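PDB 6GKE: fucose-specific lectin from Aleuria aurantia, which binds L-fucose at five sites between the blades of a six-bladed beta-propeller, with strongest preference for alpha-1,6-linked core fucose on glycoproteins. Local coordinates for residues Y26-E36 with G48-L59; Y79-E89 with Q101-S111. The protein carries 1 engineered substitution. All coordinates share one frame; numbering follows the deposited sequence.

Contact 1 of 2, residues Y26-E36 with G48-L59; sequences YFQDLNGKIRE and GSSQNVIGEAKL. With FUC (alpha-L-fucopyranose), chain C; GOL (glycerol), chain D.
R35 reaches from strand 33-36 to G48 and the S49-N52 turn. Its CB lies over one face of the F27 ring, 3.6 Å above the plane, and near the carbonyl oxygen of N52. With CG anti to the carbonyl carbon (chi1 -66°) and the chain extended from there to NE, CG passes the methyl CG2 of V53 and CD lies 3.4 Å from both G48 O and S49 O. R35 NE turns back to D29, reaching OD2 on its anti lone pair at 2.8 Å in a salt bridge. R35 NH1 donates to G48 O at 2.9 Å, nearly in the guanidinium plane; the peptide S49-S50 covers one face, S50 N above the centre. E3 adds a second carboxylate at NH1.

The backbones pair as antiparallel strands with a classic bulge: I54 and G55 both face I34, whose N donates to G55 O and whose O accepts from I54 N at 173°. On the buried side I34 CG2 meets I54 CD1 at 3.8 Å; on the other, K33 and E56 run side by side to a salt bridge whose hydrogen bond is weak. Q28 NE2 donates to G32 O and, at 2.8 Å, to K58 O, both near its own amide plane, while it sits above the plane of each carbonyl; A57 N approaches G32 O from the opposite face.

E36 takes fucose O3 on OE1 and O4 on OE2, each at 2.7 Å. R24 and W97 also hydrogen-bond the sugar, W97 from the next blade. D29 and E3 offset the charge of the buried guanidinium, whose bonds at NE and NH1 limit its rotation; Y26 at OE2 and Q38 at OE1 probably restrict the E36 carboxylate in this site between blades.

Contact 2 of 2, residues Y79-E89 with Q101-S111; sequences YCVNKDNILSE and QLGSVGVKVGS. With FUC (alpha-L-fucopyranose), chain B; NDG (2-acetamido-2-deoxy-alpha-D-glucopyranose), chain E.
L87 and L102 both carry CG anti to the backbone N (chi1 -177° and 180°), which directs both CG atoms inward, and similar chi2 values bring the methyls together: CD2 of L87 meets CD2 of L102 at 3.7 Å. The same L102 methyl lies obliquely against the Y79 ring. L87 CB packs on V107 and V109, and W153 and Y134 of the next blade border this apolar patch.

The loop 101-111 follows the hairpin through L87 N to V107 O, 2.9 Å and 174°, and V109 N to N85 O, both nearly straight. Where the backbones part, a water donates to L87 O and L102 O and accepts from V107 N. In one of its two conformers K108 reaches D84 O with NZ at 2.8 Å.

E89, extended beyond CG, accepts fucose O3 on OE1 at 2.6 Å and O4 on OE2; Y79 OH meets OE2 on its anti side. Q101 adds its backbone N to O2 at 3.1 Å, takes a bond from O2 on OE1, and donates NE2 to the acetamide oxygen O7 of the GlcNAc at 2.9 Å. Q101 thus contacts both sugars of this Fucalpha1-6GlcNAc, which may contribute to the preference for core fucose, while the carboxylate holds the fucose diol.

From the N terminus, contact 1 is made first: strand 33-40 pairs with the outer strand 46-56, while side chains of strand 22-28 also reach residues 48-59, closing the loop 37-47 within the first blade. The chain then passes A57-L59 into the second blade, where contact 2 closes the loop 90-100 and brings residues 101-111 back along the hairpin 79-89. The two loops follow in series, neither nesting nor crossing, with centres about 17 Å apart. They nevertheless touch: K58 NZ of contact 1 lies 2.7 Å from N85 OD1 and 2.8 Å from S111 O of contact 2, probable hydrogen bonds. Adjoining blades are thus tied together, and both contacts also meet the second subunit, including its G311.

Contact 1 of 2, residues Y26-E36 with G48-L59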
loop_
_atom_site.group_PDB
_atom_site.type_symbol
_atom_site.label_atom_id
_atom_site.label_comp_id
_atom_site.label_asym_id
_atom_site.label_seq_id
_atom_site.Cartn_x
_atom_site.Cartn_y
_atom_site.Cartn_z
ATOM N N TYR A 26 13.502 -4.424 -10.435
ATOM C CA TYR A 26 12.851 -3.172 -10.785
ATOM C C TYR A 26 11.489 -3.125 -10.101
ATOM O O TYR A 26 10.748 -4.115 -10.086
ATOM C CB TYR A 26 12.703 -3.030 -12.308
ATOM C CG TYR A 26 14.044 -3.108 -12.977
ATOM C CD1 TYR A 26 14.891 -2.014 -13.000
ATOM C CD2 TYR A 26 14.528 -4.314 -13.455
ATOM C CE1 TYR A 26 16.175 -2.105 -13.505
ATOM C CE2 TYR A 26 15.809 -4.424 -13.965
ATOM C CZ TYR A 26 16.641 -3.322 -13.972
ATOM O OH TYR A 26 17.922 -3.453 -14.418
ATOM N N PHE A 27 11.172 -1.953 -9.547
ATOM C CA PHE A 27 9.922 -1.727 -8.853
ATOM C C PHE A 27 9.587 -0.244 -8.975
ATOM O O PHE A 27 10.439 0.561 -9.345
ATOM C CB PHE A 27 10.031 -2.159 -7.387
ATOM C CG PHE A 27 11.016 -1.354 -6.571
ATOM C CD1 PHE A 27 12.359 -1.700 -6.507
ATOM C CD2 PHE A 27 10.599 -0.227 -5.876
ATOM C CE1 PHE A 27 13.252 -0.941 -5.761
ATOM C CE2 PHE A 27 11.491 0.530 -5.133
ATOM C CZ PHE A 27 12.814 0.170 -5.076
ATOM N N GLN A 28 8.354 0.111 -8.623
ATOM C CA GLN A 28 7.921 1.490 -8.705
ATOM C C GLN A 28 7.868 2.104 -7.307
ATOM O O GLN A 28 7.486 1.453 -6.331
ATOM C CB GLN A 28 6.557 1.571 -9.391
ATOM C CG GLN A 28 6.171 2.973 -9.827
ATOM C CD GLN A 28 5.018 2.942 -10.797
ATOM O OE1 GLN A 28 4.083 2.146 -10.654
ATOM N NE2 GLN A 28 5.075 3.807 -11.801
ATOM N N ASP A 29 8.230 3.386 -7.246
ATOM C CA ASP A 29 8.197 4.147 -6.009
ATOM C C ASP A 29 6.914 4.991 -5.947
ATOM O O ASP A 29 6.076 4.994 -6.855
ATOM C CB ASP A 29 9.482 4.958 -5.819
ATOM C CG ASP A 29 9.686 6.148 -6.744
ATOM O OD1 ASP A 29 8.688 6.656 -7.294
ATOM O OD2 ASP A 29 10.859 6.563 -6.892
ATOM N N LEU A 30 6.754 5.706 -4.831
ATOM C CA LEU A 30 5.526 6.469 -4.565
ATOM C C LEU A 30 5.330 7.607 -5.572
ATOM O O LEU A 30 4.201 8.063 -5.758
ATOM C CB LEU A 30 5.573 7.050 -3.150
ATOM C CG LEU A 30 5.699 6.031 -2.026
ATOM C CD1 LEU A 30 5.807 6.743 -0.691
ATOM C CD2 LEU A 30 4.528 5.066 -2.022
ATOM N N ASN A 31 6.427 8.048 -6.197
ATOM C CA ASN A 31 6.423 9.136 -7.167
ATOM C C ASN A 31 6.214 8.634 -8.597
ATOM O O ASN A 31 6.239 9.444 -9.519
ATOM C CB ASN A 31 7.722 9.936 -7.096
ATOM C CG ASN A 31 7.898 10.611 -5.758
ATOM O OD1 ASN A 31 6.949 11.178 -5.227
ATOM N ND2 ASN A 31 9.093 10.532 -5.198
ATOM N N GLY A 32 6.064 7.318 -8.787
ATOM C CA GLY A 32 5.882 6.742 -10.116
ATOM C C GLY A 32 7.182 6.423 -10.845
ATOM O O GLY A 32 7.147 5.946 -11.982
ATOM N N LYS A 33 8.335 6.682 -10.215
ATOM C CA LYS A 33 9.602 6.341 -10.849
ATOM C C LYS A 33 9.839 4.835 -10.749
ATOM O O LYS A 33 9.394 4.187 -9.809
ATOM C CB LYS A 33 10.769 7.084 -10.201
ATOM C CG LYS A 33 10.628 8.594 -10.154
ATOM C CD LYS A 33 10.392 9.240 -11.491
ATOM C CE LYS A 33 10.207 10.738 -11.360
ATOM N NZ LYS A 33 9.545 11.329 -12.544
ATOM N N ILE A 34 10.570 4.301 -11.731
ATOM C CA ILE A 34 11.037 2.932 -11.700
ATOM C C ILE A 34 12.449 2.953 -11.121
ATOM O O ILE A 34 13.324 3.625 -11.666
ATOM C CB ILE A 34 11.021 2.273 -13.093
ATOM C CG1 ILE A 34 9.657 2.389 -13.777
ATOM C CG2 ILE A 34 11.466 0.823 -12.981
ATOM C CD1 ILE A 34 9.672 2.036 -15.246
ATOM N N ARG A 35 12.633 2.229 -10.015
ATOM C CA ARG A 35 13.915 2.115 -9.356
ATOM C C ARG A 35 14.511 0.727 -9.577
ATOM O O ARG A 35 13.804 -0.242 -9.853
ATOM C CB ARG A 35 13.768 2.348 -7.853
ATOM C CG ARG A 35 13.350 3.759 -7.479
ATOM C CD ARG A 35 13.325 3.914 -5.976
ATOM N NE ARG A 35 12.895 5.240 -5.578
ATOM C CZ ARG A 35 12.922 5.691 -4.333
ATOM N NH1 ARG A 35 13.431 4.938 -3.369
ATOM N NH2 ARG A 35 12.432 6.889 -4.065
ATOM N N GLU A 36 15.834 0.673 -9.423
ATOM C CA GLU A 36 16.614 -0.543 -9.538
ATOM C C GLU A 36 17.320 -0.827 -8.210
ATOM O O GLU A 36 17.888 0.085 -7.601
ATOM C CB GLU A 36 17.668 -0.383 -10.630
ATOM C CG GLU A 36 18.443 -1.650 -10.958
ATOM C CD GLU A 36 19.609 -1.373 -11.889
ATOM O OE1 GLU A 36 20.531 -0.657 -11.451
ATOM O OE2 GLU A 36 19.591 -1.847 -13.055
ATOM N N GLY A 48 17.902 0.704 -4.784
ATOM C CA GLY A 48 16.512 0.876 -4.369
ATOM C C GLY A 48 16.159 2.268 -3.860
ATOM O O GLY A 48 15.024 2.471 -3.429
ATOM N N SER A 49 17.097 3.225 -3.910
ATOM C CA SER A 49 16.872 4.567 -3.358
ATOM C C SER A 49 16.458 5.539 -4.468
ATOM O O SER A 49 16.410 5.189 -5.648
ATOM C CB SER A 49 18.104 5.059 -2.658
ATOM O OG SER A 49 19.016 5.600 -3.602
ATOM N N SER A 50 16.220 6.795 -4.082
ATOM C CA SER A 50 15.885 7.851 -5.035
ATOM C C SER A 50 17.044 8.123 -6.008
ATOM O O SER A 50 16.834 8.761 -7.030
ATOM C CB SER A 50 15.484 9.107 -4.320
ATOM O OG SER A 50 16.587 9.639 -3.614
ATOM N N GLN A 51 18.255 7.651 -5.688
ATOM C CA GLN A 51 19.424 7.788 -6.566
ATOM C C GLN A 51 19.527 6.621 -7.564
ATOM O O GLN A 51 20.504 6.545 -8.309
ATOM C CB GLN A 51 20.703 7.865 -5.728
ATOM C CG GLN A 51 20.718 9.016 -4.731
ATOM N N ASN A 52 18.533 5.724 -7.577
ATOM C CA ASN A 52 18.557 4.521 -8.410
ATOM C C ASN A 52 17.367 4.495 -9.374
ATOM O O ASN A 52 16.873 3.426 -9.717
ATOM C CB ASN A 52 18.554 3.259 -7.547
ATOM C CG ASN A 52 19.769 3.182 -6.652
ATOM O OD1 ASN A 52 19.665 3.388 -5.443
ATOM N ND2 ASN A 52 20.922 2.916 -7.246
ATOM N N VAL A 53 16.938 5.672 -9.834
ATOM C CA VAL A 53 15.845 5.769 -10.781
ATOM C C VAL A 53 16.380 5.482 -12.189
ATOM O O VAL A 53 17.382 6.057 -12.606
ATOM C CB VAL A 53 15.177 7.150 -10.699
ATOM C CG1 VAL A 53 14.222 7.390 -11.858
ATOM C CG2 VAL A 53 14.474 7.330 -9.365
ATOM N N ILE A 54 15.680 4.604 -12.920
ATOM C CA ILE A 54 16.064 4.217 -14.283
ATOM C C ILE A 54 15.034 4.687 -15.317
ATOM O O ILE A 54 15.314 4.635 -16.513
ATOM C CB ILE A 54 16.334 2.699 -14.387
ATOM C CG1 ILE A 54 15.094 1.813 -14.212
ATOM C CG2 ILE A 54 17.441 2.315 -13.417
ATOM C CD1 ILE A 54 14.259 1.621 -15.453
ATOM N N GLY A 55 13.853 5.111 -14.862
ATOM C CA GLY A 55 12.791 5.532 -15.746
ATOM C C GLY A 55 11.573 5.905 -14.933
ATOM O O GLY A 55 11.657 6.071 -13.716
ATOM N N GLU A 56 10.432 6.035 -15.605
ATOM C CA GLU A 56 9.187 6.402 -14.955
ATOM C C GLU A 56 8.041 5.841 -15.788
ATOM O O GLU A 56 8.221 5.545 -16.967
ATOM C CB GLU A 56 9.073 7.915 -14.799
ATOM C CG GLU A 56 9.021 8.683 -16.098
ATOM C CD GLU A 56 9.051 10.173 -15.818
ATOM O OE1 GLU A 56 8.008 10.822 -15.958
ATOM O OE2 GLU A 56 10.114 10.665 -15.395
ATOM N N ALA A 57 6.878 5.712 -15.157
ATOM C CA ALA A 57 5.736 5.107 -15.802
ATOM C C ALA A 57 4.477 5.586 -15.084
ATOM O O ALA A 57 4.562 6.190 -14.014
ATOM C CB ALA A 57 5.862 3.604 -15.768
ATOM N N LYS A 58 3.305 5.284 -15.646
ATOM C CA LYS A 58 2.083 5.592 -14.926
ATOM C C LYS A 58 2.125 4.888 -13.570
ATOM O O LYS A 58 2.735 3.831 -13.421
ATOM C CB LYS A 58 0.831 5.181 -15.706
ATOM C CG LYS A 58 0.502 3.694 -15.729
ATOM C CD LYS A 58 -0.860 3.424 -16.325
ATOM C CE LYS A 58 -1.269 1.970 -16.251
ATOM N NZ LYS A 58 -2.659 1.801 -16.734
ATOM N N LEU A 59 1.468 5.477 -12.573
ATOM C CA LEU A 59 1.381 4.813 -11.284
ATOM C C LEU A 59 0.703 3.452 -11.486
ATOM O O LEU A 59 -0.285 3.347 -12.205
ATOM C CB LEU A 59 0.631 5.678 -10.267
ATOM C CG LEU A 59 1.478 6.692 -9.496
ATOM C CD1 LEU A 59 2.459 6.005 -8.559
ATOM C CD2 LEU A 59 2.217 7.655 -10.405
HETATM C C1 FUC C . 25.250 -1.272 -12.721
HETATM C C2 FUC C . 23.989 -0.495 -12.399
HETATM C C3 FUC C . 23.221 -0.160 -13.675
HETATM C C4 FUC C . 22.987 -1.416 -14.501
HETATM C C5 FUC C . 24.328 -2.088 -14.775
HETATM C C6 FUC C . 24.204 -3.383 -15.565
HETATM O O1 FUC C . 26.143 -0.379 -13.372
HETATM O O2 FUC C . 24.348 0.720 -11.731
HETATM O O3 FUC C . 21.996 0.508 -13.352
HETATM O O4 FUC C . 22.148 -2.348 -13.812
HETATM O O5 FUC C . 24.951 -2.403 -13.528
HETATM C C1 GOL D . 21.057 5.016 -11.558
HETATM O O1 GOL D . 21.660 5.912 -12.498
HETATM C C2 GOL D . 20.992 3.635 -12.186
HETATM O O2 GOL D . 22.329 3.160 -12.427
HETATM C C3 GOL D . 20.158 2.693 -11.313
HETATM O O3 GOL D . 20.768 2.395 -10.061
#

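Contact 2 of 2, residues Y79-E89 with Q101-S111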
loop_
_atom_site.group_PDB
_atom_site.type_symbol
_atom_site.label_atom_id
_atom_site.label_comp_id
_atom_site.label_asym_id
_atom_site.label_seq_id
_atom_site.Cartn_x
_atom_site.Cartn_y
_atom_site.Cartn_z
ATOM N N TYR A 79 10.314 -2.770 -19.666
ATOM C CA TYR A 79 9.046 -2.438 -20.316
ATOM C C TYR A 79 8.046 -1.971 -19.266
ATOM O O TYR A 79 8.000 -2.492 -18.154
ATOM C CB TYR A 79 8.530 -3.641 -21.118
ATOM C CG TYR A 79 9.529 -3.998 -22.182
ATOM C CD1 TYR A 79 9.654 -3.194 -23.301
ATOM C CD2 TYR A 79 10.446 -5.024 -22.016
ATOM C CE1 TYR A 79 10.645 -3.407 -24.242
ATOM C CE2 TYR A 79 11.446 -5.255 -22.948
ATOM C CZ TYR A 79 11.556 -4.433 -24.056
ATOM O OH TYR A 79 12.581 -4.626 -24.939
ATOM N N CYS A 80 7.246 -0.979 -19.664
ATOM C CA CYS A 80 6.278 -0.353 -18.790
ATOM C C CYS A 80 5.238 0.344 -19.666
ATOM O O CYS A 80 5.260 0.200 -20.885
ATOM C CB CYS A 80 6.973 0.616 -17.841
ATOM S SG CYS A 80 7.755 2.012 -18.693
ATOM N N VAL A 81 4.329 1.095 -19.045
ATOM C CA VAL A 81 3.285 1.819 -19.712
ATOM C C VAL A 81 3.338 3.292 -19.247
ATOM O O VAL A 81 3.446 3.515 -18.038
ATOM C CB VAL A 81 1.960 1.100 -19.378
ATOM C CG1 VAL A 81 0.766 1.804 -19.983
ATOM C CG2 VAL A 81 1.984 -0.361 -19.821
ATOM N N ASN A 82 3.186 4.257 -20.157
ATOM C CA ASN A 82 3.152 5.660 -19.766
ATOM C C ASN A 82 1.721 6.054 -19.366
ATOM O O ASN A 82 0.815 5.229 -19.309
ATOM C CB ASN A 82 3.789 6.541 -20.843
ATOM C CG ASN A 82 2.936 6.740 -22.076
ATOM O OD1 ASN A 82 1.778 6.328 -22.128
ATOM N ND2 ASN A 82 3.510 7.379 -23.085
ATOM N N LYS A 83 1.509 7.342 -19.091
ATOM C CA LYS A 83 0.236 7.815 -18.549
ATOM C C LYS A 83 -0.864 7.815 -19.606
ATOM O O LYS A 83 -2.028 7.968 -19.264
ATOM C CB LYS A 83 0.382 9.202 -17.929
ATOM C CG LYS A 83 0.978 9.134 -16.536
ATOM C CD LYS A 83 1.264 10.472 -15.943
ATOM C CE LYS A 83 1.919 10.357 -14.586
ATOM N NZ LYS A 83 2.248 11.698 -14.054
ATOM N N ASP A 84 -0.486 7.627 -20.878
ATOM C CA ASP A 84 -1.443 7.473 -21.979
ATOM C C ASP A 84 -1.618 5.993 -22.352
ATOM O O ASP A 84 -2.194 5.680 -23.392
ATOM C CB ASP A 84 -1.012 8.317 -23.178
ATOM C CG ASP A 84 -1.075 9.808 -22.891
ATOM O OD1 ASP A 84 -2.100 10.251 -22.348
ATOM O OD2 ASP A 84 -0.088 10.504 -23.183
ATOM N N ASN A 85 -1.146 5.089 -21.489
ATOM C CA ASN A 85 -1.254 3.650 -21.700
ATOM C C ASN A 85 -0.549 3.224 -22.994
ATOM O O ASN A 85 -0.986 2.294 -23.662
ATOM C CB ASN A 85 -2.705 3.176 -21.647
ATOM C CG ASN A 85 -3.183 3.079 -20.217
ATOM O OD1 ASN A 85 -2.531 2.432 -19.396
ATOM N ND2 ASN A 85 -4.295 3.727 -19.910
ATOM N N ILE A 86 0.573 3.873 -23.308
ATOM C CA ILE A 86 1.398 3.472 -24.437
ATOM C C ILE A 86 2.573 2.649 -23.911
ATOM O O ILE A 86 3.270 3.055 -22.984
ATOM C CB ILE A 86 1.870 4.695 -25.248
ATOM C CG1 ILE A 86 0.686 5.505 -25.784
ATOM C CG2 ILE A 86 2.811 4.274 -26.363
ATOM C CD1 ILE A 86 -0.218 4.742 -26.720
ATOM N N LEU A 87 2.774 1.483 -24.527
ATOM C CA LEU A 87 3.866 0.581 -24.200
ATOM C C LEU A 87 5.192 1.313 -24.416
ATOM O O LEU A 87 5.431 1.862 -25.486
ATOM C CB LEU A 87 3.745 -0.654 -25.096
ATOM C CG LEU A 87 4.758 -1.766 -24.850
ATOM C CD1 LEU A 87 4.681 -2.303 -23.426
ATOM C CD2 LEU A 87 4.536 -2.873 -25.862
ATOM N N SER A 88 6.040 1.297 -23.384
ATOM C CA SER A 88 7.247 2.095 -23.321
ATOM C C SER A 88 8.412 1.226 -22.840
ATOM O O SER A 88 8.217 0.145 -22.284
ATOM C CB SER A 88 7.032 3.292 -22.419
ATOM O OG SER A 88 5.955 4.097 -22.880
ATOM N N GLU A 89 9.629 1.730 -23.052
ATOM C CA GLU A 89 10.841 0.956 -22.834
ATOM C C GLU A 89 11.964 1.873 -22.359
ATOM O O GLU A 89 12.226 2.903 -22.972
ATOM C CB GLU A 89 11.239 0.278 -24.143
ATOM C CG GLU A 89 12.523 -0.536 -24.106
ATOM C CD GLU A 89 13.015 -0.888 -25.499
ATOM O OE1 GLU A 89 13.127 0.048 -26.323
ATOM O OE2 GLU A 89 13.289 -2.090 -25.760
ATOM N N GLN A 101 13.299 2.840 -28.106
ATOM C CA GLN A 101 12.509 3.180 -29.286
ATOM C C GLN A 101 11.070 2.645 -29.232
ATOM O O GLN A 101 10.247 3.095 -30.019
ATOM C CB GLN A 101 13.192 2.636 -30.537
ATOM C CG GLN A 101 14.466 3.380 -30.892
ATOM C CD GLN A 101 15.195 2.646 -31.987
ATOM O OE1 GLN A 101 15.934 1.698 -31.734
ATOM N NE2 GLN A 101 14.948 3.052 -33.221
ATOM N N LEU A 102 10.747 1.696 -28.345
ATOM C CA LEU A 102 9.427 1.052 -28.441
ATOM C C LEU A 102 8.288 2.064 -28.234
ATOM O O LEU A 102 7.252 1.955 -28.881
ATOM C CB LEU A 102 9.324 -0.104 -27.445
ATOM C CG LEU A 102 7.998 -0.866 -27.432
ATOM C CD1 LEU A 102 7.580 -1.352 -28.816
ATOM C CD2 LEU A 102 8.095 -2.039 -26.476
ATOM N N GLY A 103 8.462 3.044 -27.343
ATOM C CA GLY A 103 7.396 4.012 -27.056
ATOM C C GLY A 103 6.927 4.766 -28.292
ATOM O O GLY A 103 5.768 5.156 -28.376
ATOM N N SER A 104 7.828 4.972 -29.257
ATOM C CA SER A 104 7.528 5.730 -30.471
ATOM C C SER A 104 6.611 4.941 -31.417
ATOM O O SER A 104 6.064 5.514 -32.350
ATOM C CB SER A 104 8.797 6.149 -31.173
ATOM O OG SER A 104 9.460 5.027 -31.739
ATOM N N VAL A 105 6.453 3.632 -31.189
ATOM C CA VAL A 105 5.651 2.789 -32.089
ATOM C C VAL A 105 4.153 3.091 -31.943
ATOM O O VAL A 105 3.418 3.028 -32.928
ATOM C CB VAL A 105 5.951 1.300 -31.858
ATOM C CG1 VAL A 105 5.024 0.397 -32.662
ATOM C CG2 VAL A 105 7.405 0.994 -32.173
ATOM N N GLY A 106 3.690 3.374 -30.723
ATOM C CA GLY A 106 2.271 3.669 -30.482
ATOM C C GLY A 106 1.433 2.429 -30.217
ATOM O O GLY A 106 0.303 2.308 -30.710
ATOM N N VAL A 107 1.946 1.530 -29.376
ATOM C CA VAL A 107 1.195 0.344 -28.969
ATOM C C VAL A 107 0.361 0.691 -27.733
ATOM O O VAL A 107 0.914 0.910 -26.655
ATOM C CB VAL A 107 2.144 -0.832 -28.680
ATOM C CG1 VAL A 107 1.366 -2.065 -28.240
ATOM C CG2 VAL A 107 3.034 -1.148 -29.877
ATOM N N LYS A 108 -0.964 0.750 -27.892
ATOM C CA LYS A 108 -1.855 1.038 -26.772
ATOM C C LYS A 108 -2.117 -0.261 -25.997
ATOM O O LYS A 108 -2.410 -1.307 -26.575
ATOM C CB LYS A 108 -3.151 1.686 -27.267
ATOM C CG LYS A 108 -4.079 2.214 -26.179
ATOM C CD LYS A 108 -3.671 3.560 -25.620
ATOM C CE LYS A 108 -4.792 4.271 -24.895
ATOM N NZ LYS A 108 -4.552 5.731 -24.825
ATOM N N VAL A 109 -2.018 -0.157 -24.678
ATOM C CA VAL A 109 -2.165 -1.272 -23.767
ATOM C C VAL A 109 -3.410 -1.042 -22.907
ATOM O O VAL A 109 -3.706 0.085 -22.509
ATOM C CB VAL A 109 -0.883 -1.399 -22.925
ATOM C CG1 VAL A 109 -0.942 -2.492 -21.874
ATOM C CG2 VAL A 109 0.333 -1.604 -23.810
ATOM N N GLY A 110 -4.153 -2.117 -22.630
ATOM C CA GLY A 110 -5.273 -2.030 -21.700
ATOM C C GLY A 110 -4.805 -1.531 -20.341
ATOM O O GLY A 110 -3.721 -1.889 -19.882
ATOM N N SER A 111 -5.615 -0.708 -19.670
ATOM C CA SER A 111 -5.137 -0.051 -18.454
ATOM C C SER A 111 -4.710 -1.069 -17.389
ATOM O O SER A 111 -3.779 -0.787 -16.633
ATOM C CB SER A 111 -6.151 0.912 -17.914
ATOM O OG SER A 111 -7.329 0.226 -17.547
HETATM C C1 FUC B . 17.603 -0.444 -28.755
HETATM C C2 FUC B . 16.190 -0.006 -28.389
HETATM C C3 FUC B . 15.161 -0.871 -29.104
HETATM C C4 FUC B . 15.438 -2.339 -28.784
HETATM C C5 FUC B . 16.852 -2.681 -29.239
HETATM C C6 FUC B . 17.235 -4.128 -28.985
HETATM O O2 FUC B . 16.003 1.368 -28.743
HETATM O O3 FUC B . 13.837 -0.460 -28.748
HETATM O O4 FUC B . 15.362 -2.604 -27.376
HETATM O O5 FUC B . 17.786 -1.843 -28.535
HETATM C C1 NDG E . 18.433 0.013 -34.329
HETATM C C2 NDG E . 18.146 1.510 -34.373
HETATM C C3 NDG E . 19.143 2.249 -33.491
HETATM C C4 NDG E . 19.131 1.671 -32.079
HETATM C C5 NDG E . 19.308 0.155 -32.079
HETATM C C6 NDG E . 19.104 -0.432 -30.688
HETATM C C7 NDG E . 17.105 2.448 -36.396
HETATM C C8 NDG E . 17.345 2.952 -37.790
HETATM O O5 NDG E . 18.371 -0.445 -32.977
HETATM O O3 NDG E . 18.794 3.636 -33.446
HETATM O O4 NDG E . 20.162 2.266 -31.286
HETATM O O6 NDG E . 17.801 -0.141 -30.134
HETATM O O7 NDG E . 15.980 2.439 -35.915
HETATM N N2 NDG E . 18.190 2.022 -35.736
HETATM O O1 NDG E . 19.728 -0.259 -34.876
HETATM O O HOH W 1 -1.478 -0.352 -18.830
HETATM O O HOH W 2 4.546 1.757 -28.132
HETATM O O HOH W 3 9.969 3.934 -24.990
#